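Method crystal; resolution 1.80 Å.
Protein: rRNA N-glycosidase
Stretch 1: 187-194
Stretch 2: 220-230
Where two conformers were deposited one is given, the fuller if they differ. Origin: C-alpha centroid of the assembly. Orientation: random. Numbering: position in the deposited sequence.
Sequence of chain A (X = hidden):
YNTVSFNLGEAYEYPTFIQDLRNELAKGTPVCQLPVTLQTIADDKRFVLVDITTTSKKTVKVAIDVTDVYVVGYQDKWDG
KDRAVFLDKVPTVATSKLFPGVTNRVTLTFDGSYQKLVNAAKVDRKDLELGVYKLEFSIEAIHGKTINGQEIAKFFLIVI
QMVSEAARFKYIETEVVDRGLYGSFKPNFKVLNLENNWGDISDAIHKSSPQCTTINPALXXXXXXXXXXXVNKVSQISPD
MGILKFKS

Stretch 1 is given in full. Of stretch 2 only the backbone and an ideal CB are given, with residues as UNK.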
# COMPACT_ATOMS: atom_id res chain seq x y z
N PRO A 187 0.71 13.28 5.44
CA PRO A 187 0.65 12.29 6.53
C PRO A 187 1.29 12.76 7.83
O PRO A 187 2.44 13.22 7.84
CB PRO A 187 1.34 11.08 5.92
CG PRO A 187 2.35 11.70 4.99
CD PRO A 187 1.55 12.80 4.33
N ASN A 188 0.56 12.63 8.94
CA ASN A 188 1.07 13.05 10.23
C ASN A 188 2.07 12.07 10.81
O ASN A 188 2.35 11.02 10.23
CB ASN A 188 -0.08 13.33 11.23
CG ASN A 188 -0.87 12.08 11.60
OD1 ASN A 188 -0.32 11.00 11.78
ND2 ASN A 188 -2.19 12.25 11.75
N PHE A 189 2.63 12.42 11.97
CA PHE A 189 3.63 11.59 12.63
C PHE A 189 3.21 10.15 12.89
O PHE A 189 4.03 9.24 12.79
CB PHE A 189 4.06 12.24 13.95
CG PHE A 189 4.56 13.64 13.81
CD1 PHE A 189 3.74 14.72 14.12
CD2 PHE A 189 5.85 13.89 13.34
CE1 PHE A 189 4.20 16.03 13.97
CE2 PHE A 189 6.31 15.20 13.19
CZ PHE A 189 5.49 16.27 13.51
N LYS A 190 1.94 9.94 13.23
CA LYS A 190 1.45 8.60 13.50
C LYS A 190 1.34 7.77 12.22
O LYS A 190 1.71 6.59 12.20
CB LYS A 190 0.09 8.64 14.21
CG LYS A 190 -0.49 7.25 14.49
CD LYS A 190 -1.64 7.27 15.48
CE LYS A 190 -2.21 5.86 15.67
NZ LYS A 190 -3.24 5.78 16.74
N VAL A 191 0.82 8.38 11.16
CA VAL A 191 0.70 7.68 9.89
C VAL A 191 2.07 7.15 9.48
O VAL A 191 2.23 5.96 9.19
CB VAL A 191 0.17 8.62 8.78
CG1 VAL A 191 0.22 7.91 7.43
CG2 VAL A 191 -1.26 9.04 9.10
N LEU A 192 3.07 8.03 9.50
CA LEU A 192 4.43 7.65 9.14
C LEU A 192 5.01 6.58 10.06
O LEU A 192 5.69 5.66 9.61
CB LEU A 192 5.33 8.90 9.13
CG LEU A 192 5.41 9.67 7.81
CD1 LEU A 192 4.08 9.67 7.10
CD2 LEU A 192 5.89 11.09 8.08
N ASN A 193 4.74 6.69 11.36
CA ASN A 193 5.26 5.73 12.32
C ASN A 193 4.69 4.33 12.08
O ASN A 193 5.42 3.34 12.12
CB ASN A 193 4.94 6.18 13.75
CG ASN A 193 5.58 5.29 14.80
OD1 ASN A 193 6.80 5.21 14.89
ND2 ASN A 193 4.75 4.62 15.59
N LEU A 194 3.39 4.25 11.84
CA LEU A 194 2.75 2.96 11.58
C LEU A 194 3.33 2.34 10.32
O LEU A 194 3.61 1.14 10.27
CB LEU A 194 1.23 3.13 11.46
CG LEU A 194 0.49 3.49 12.76
CD1 LEU A 194 -0.97 3.79 12.46
CD2 LEU A 194 0.59 2.34 13.75
N UNK A 220 7.20 0.64 20.98
CA UNK A 220 7.51 2.05 21.18
C UNK A 220 7.05 2.79 19.94
O UNK A 220 7.80 2.93 18.97
CB UNK A 220 9.00 2.27 21.45
N UNK A 221 5.80 3.27 19.96
CA UNK A 221 5.22 3.97 18.82
C UNK A 221 5.13 5.48 19.01
O UNK A 221 5.63 6.02 20.00
CB UNK A 221 3.82 3.41 18.54
N UNK A 222 4.50 6.16 18.06
CA UNK A 222 4.36 7.61 18.08
C UNK A 222 2.93 8.08 17.83
O UNK A 222 2.23 7.54 16.97
CB UNK A 222 5.29 8.23 17.03
N UNK A 223 2.49 9.08 18.59
CA UNK A 223 1.14 9.62 18.48
C UNK A 223 1.03 10.63 17.33
O UNK A 223 2.04 11.05 16.76
CB UNK A 223 0.73 10.28 19.80
N UNK A 224 -0.20 11.05 17.00
CA UNK A 224 -0.42 12.02 15.91
C UNK A 224 0.31 13.34 16.11
O UNK A 224 0.62 14.04 15.14
CB UNK A 224 -1.92 12.30 15.76
N UNK A 225 0.59 13.68 17.37
CA UNK A 225 1.28 14.93 17.70
C UNK A 225 2.79 14.75 17.92
O UNK A 225 3.46 15.65 18.42
CB UNK A 225 0.65 15.54 18.95
N UNK A 226 3.30 13.58 17.54
CA UNK A 226 4.71 13.25 17.67
C UNK A 226 5.18 12.95 19.09
O UNK A 226 6.37 13.07 19.40
CB UNK A 226 5.54 14.40 17.11
N UNK A 227 4.25 12.56 19.96
CA UNK A 227 4.61 12.23 21.34
C UNK A 227 4.75 10.72 21.47
O UNK A 227 4.14 9.96 20.72
CB UNK A 227 3.57 12.76 22.33
N UNK A 228 5.57 10.26 22.43
CA UNK A 228 5.76 8.83 22.64
C UNK A 228 4.44 8.13 22.94
O UNK A 228 3.62 8.63 23.71
CB UNK A 228 6.75 8.59 23.78
N UNK A 229 4.23 6.97 22.32
CA UNK A 229 3.02 6.19 22.53
C UNK A 229 3.46 4.75 22.78
O UNK A 229 3.73 3.99 21.85
CB UNK A 229 2.06 6.29 21.34
N UNK A 230 3.57 4.39 24.06
CA UNK A 230 4.00 3.05 24.45
C UNK A 230 2.82 2.09 24.55
O UNK A 230 1.90 2.27 25.35
CB UNK A 230 4.75 3.10 25.79

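Stretch 1 offers the start of a helix, from 189 onward, capped by Asn188, whose OD1 accepts from Val191 N at 2.9 Å.

Position 220 is extended, and its CB points away from the helix, with nothing of stretch 1 close by. Many residues would serve; it is Gln220.

At 221 the CB lies sideways, close beside the end of the Asn193 side chain, so a strand-favouring side chain that bends off from it would fit, such as leucine, isoleucine or valine. It is Leu221; its backbone pairs in both directions with position 229.

Position 222 faces the helix directly. Its ideal CB is 3.7 Å from Asn193 CG, and its beta-region angles favour branched residues. Valine, isoleucine or perhaps threonine would suit. Ile222 sets its CG2 4.1 Å from Phe189 CB and its CD1 near the Asn193 amide.

At 223 the CB points away, so the helix does not choose the residue. The turn does: the backbone N of 226 bonds to the O of 223, closing a type I turn, and serine, threonine, aspartate or asparagine commonly open such turns. Ser223 OG accepts from the backbone N of 227 at 3.0 Å.

Position 224 has phi -57°, psi -26°, and its CB is 4.5 Å from Lys190 CB. Proline fits this second turn position well, though alanine, glutamate or lysine could also be accommodated. Pro224 lays its CG 3.8 Å from Lys190 CD, against the aliphatic part of that extended side chain.

At 225 the CB again points away; small polar residues suit the turn. Ser225 OG receives a hydrogen bond from Ser223 OG and gives one to the side chain of 227.

Position 226 has positive phi (75°), which favours glycine, asparagine or aspartate. The ideal CB is 3.5 Å from Phe189 CD1, so a side chain here can add contact with the ring. Asn226 tolerates the backbone and places its CB 3.5 Å from the Phe189 ring centroid, over the face, in a CH-pi contact.

At 227 the CB points away from the helix, and a polar residue able to accept from the turn would suit; it is Asp227, whose OD2 accepts from Ser225 OG at 2.7 Å. At 228, out of reach, phi of -58° suits proline among others; it is Pro228.

At 229 the CB points toward the helix with room before it, so a long or broad side chain could reach Lys190 NZ; an aromatic or an acid would answer the charge. Trp229 does so by an off-centre cation-pi contact, Lys190 NZ lying 4.2 Å from its six-membered ring centroid.

Position 230 is out of reach, an extended strand position that many residues, beta-branched ones among them, would suit; it is Val230.

Stretch 2, residues 220-230: QLISPSNDPWV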
# COMPACT_ATOMS: atom_id res chain seq x y z
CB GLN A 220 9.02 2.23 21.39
CG GLN A 220 9.63 1.23 22.35
CD GLN A 220 9.11 1.37 23.77
OE1 GLN A 220 9.10 0.41 24.54
NE2 GLN A 220 8.69 2.58 24.12
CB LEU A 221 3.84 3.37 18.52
CG LEU A 221 3.90 1.85 18.29
CD1 LEU A 221 2.50 1.30 18.02
CD2 LEU A 221 4.83 1.54 17.13
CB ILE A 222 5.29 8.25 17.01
CG1 ILE A 222 6.73 7.82 17.28
CG2 ILE A 222 5.15 9.77 17.03
CD1 ILE A 222 7.71 8.19 16.18
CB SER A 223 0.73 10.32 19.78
OG SER A 223 1.37 11.58 19.88
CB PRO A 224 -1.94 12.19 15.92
CG PRO A 224 -2.43 10.85 16.35
CD PRO A 224 -1.49 10.52 17.49
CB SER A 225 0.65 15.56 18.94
OG SER A 225 0.71 14.67 20.04
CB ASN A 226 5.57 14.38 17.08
CG ASN A 226 6.94 13.89 16.64
OD1 ASN A 226 7.85 14.69 16.41
ND2 ASN A 226 7.09 12.57 16.50
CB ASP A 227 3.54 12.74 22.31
CG ASP A 227 3.40 14.25 22.28
OD1 ASP A 227 4.44 14.94 22.31
OD2 ASP A 227 2.25 14.74 22.24
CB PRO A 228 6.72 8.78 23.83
CG PRO A 228 7.51 10.03 23.68
CD PRO A 228 6.46 11.04 23.32
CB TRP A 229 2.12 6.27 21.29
CG TRP A 229 0.85 5.44 21.37
CD1 TRP A 229 0.08 5.24 22.48
CD2 TRP A 229 0.21 4.75 20.30
NE1 TRP A 229 -1.01 4.45 22.16
CE2 TRP A 229 -0.95 4.14 20.83
CE3 TRP A 229 0.50 4.58 18.94
CZ2 TRP A 229 -1.83 3.38 20.04
CZ3 TRP A 229 -0.37 3.82 18.16
CH2 TRP A 229 -1.52 3.23 18.71
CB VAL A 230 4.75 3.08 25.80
CG1 VAL A 230 5.14 1.68 26.22
CG2 VAL A 230 5.98 3.96 25.66
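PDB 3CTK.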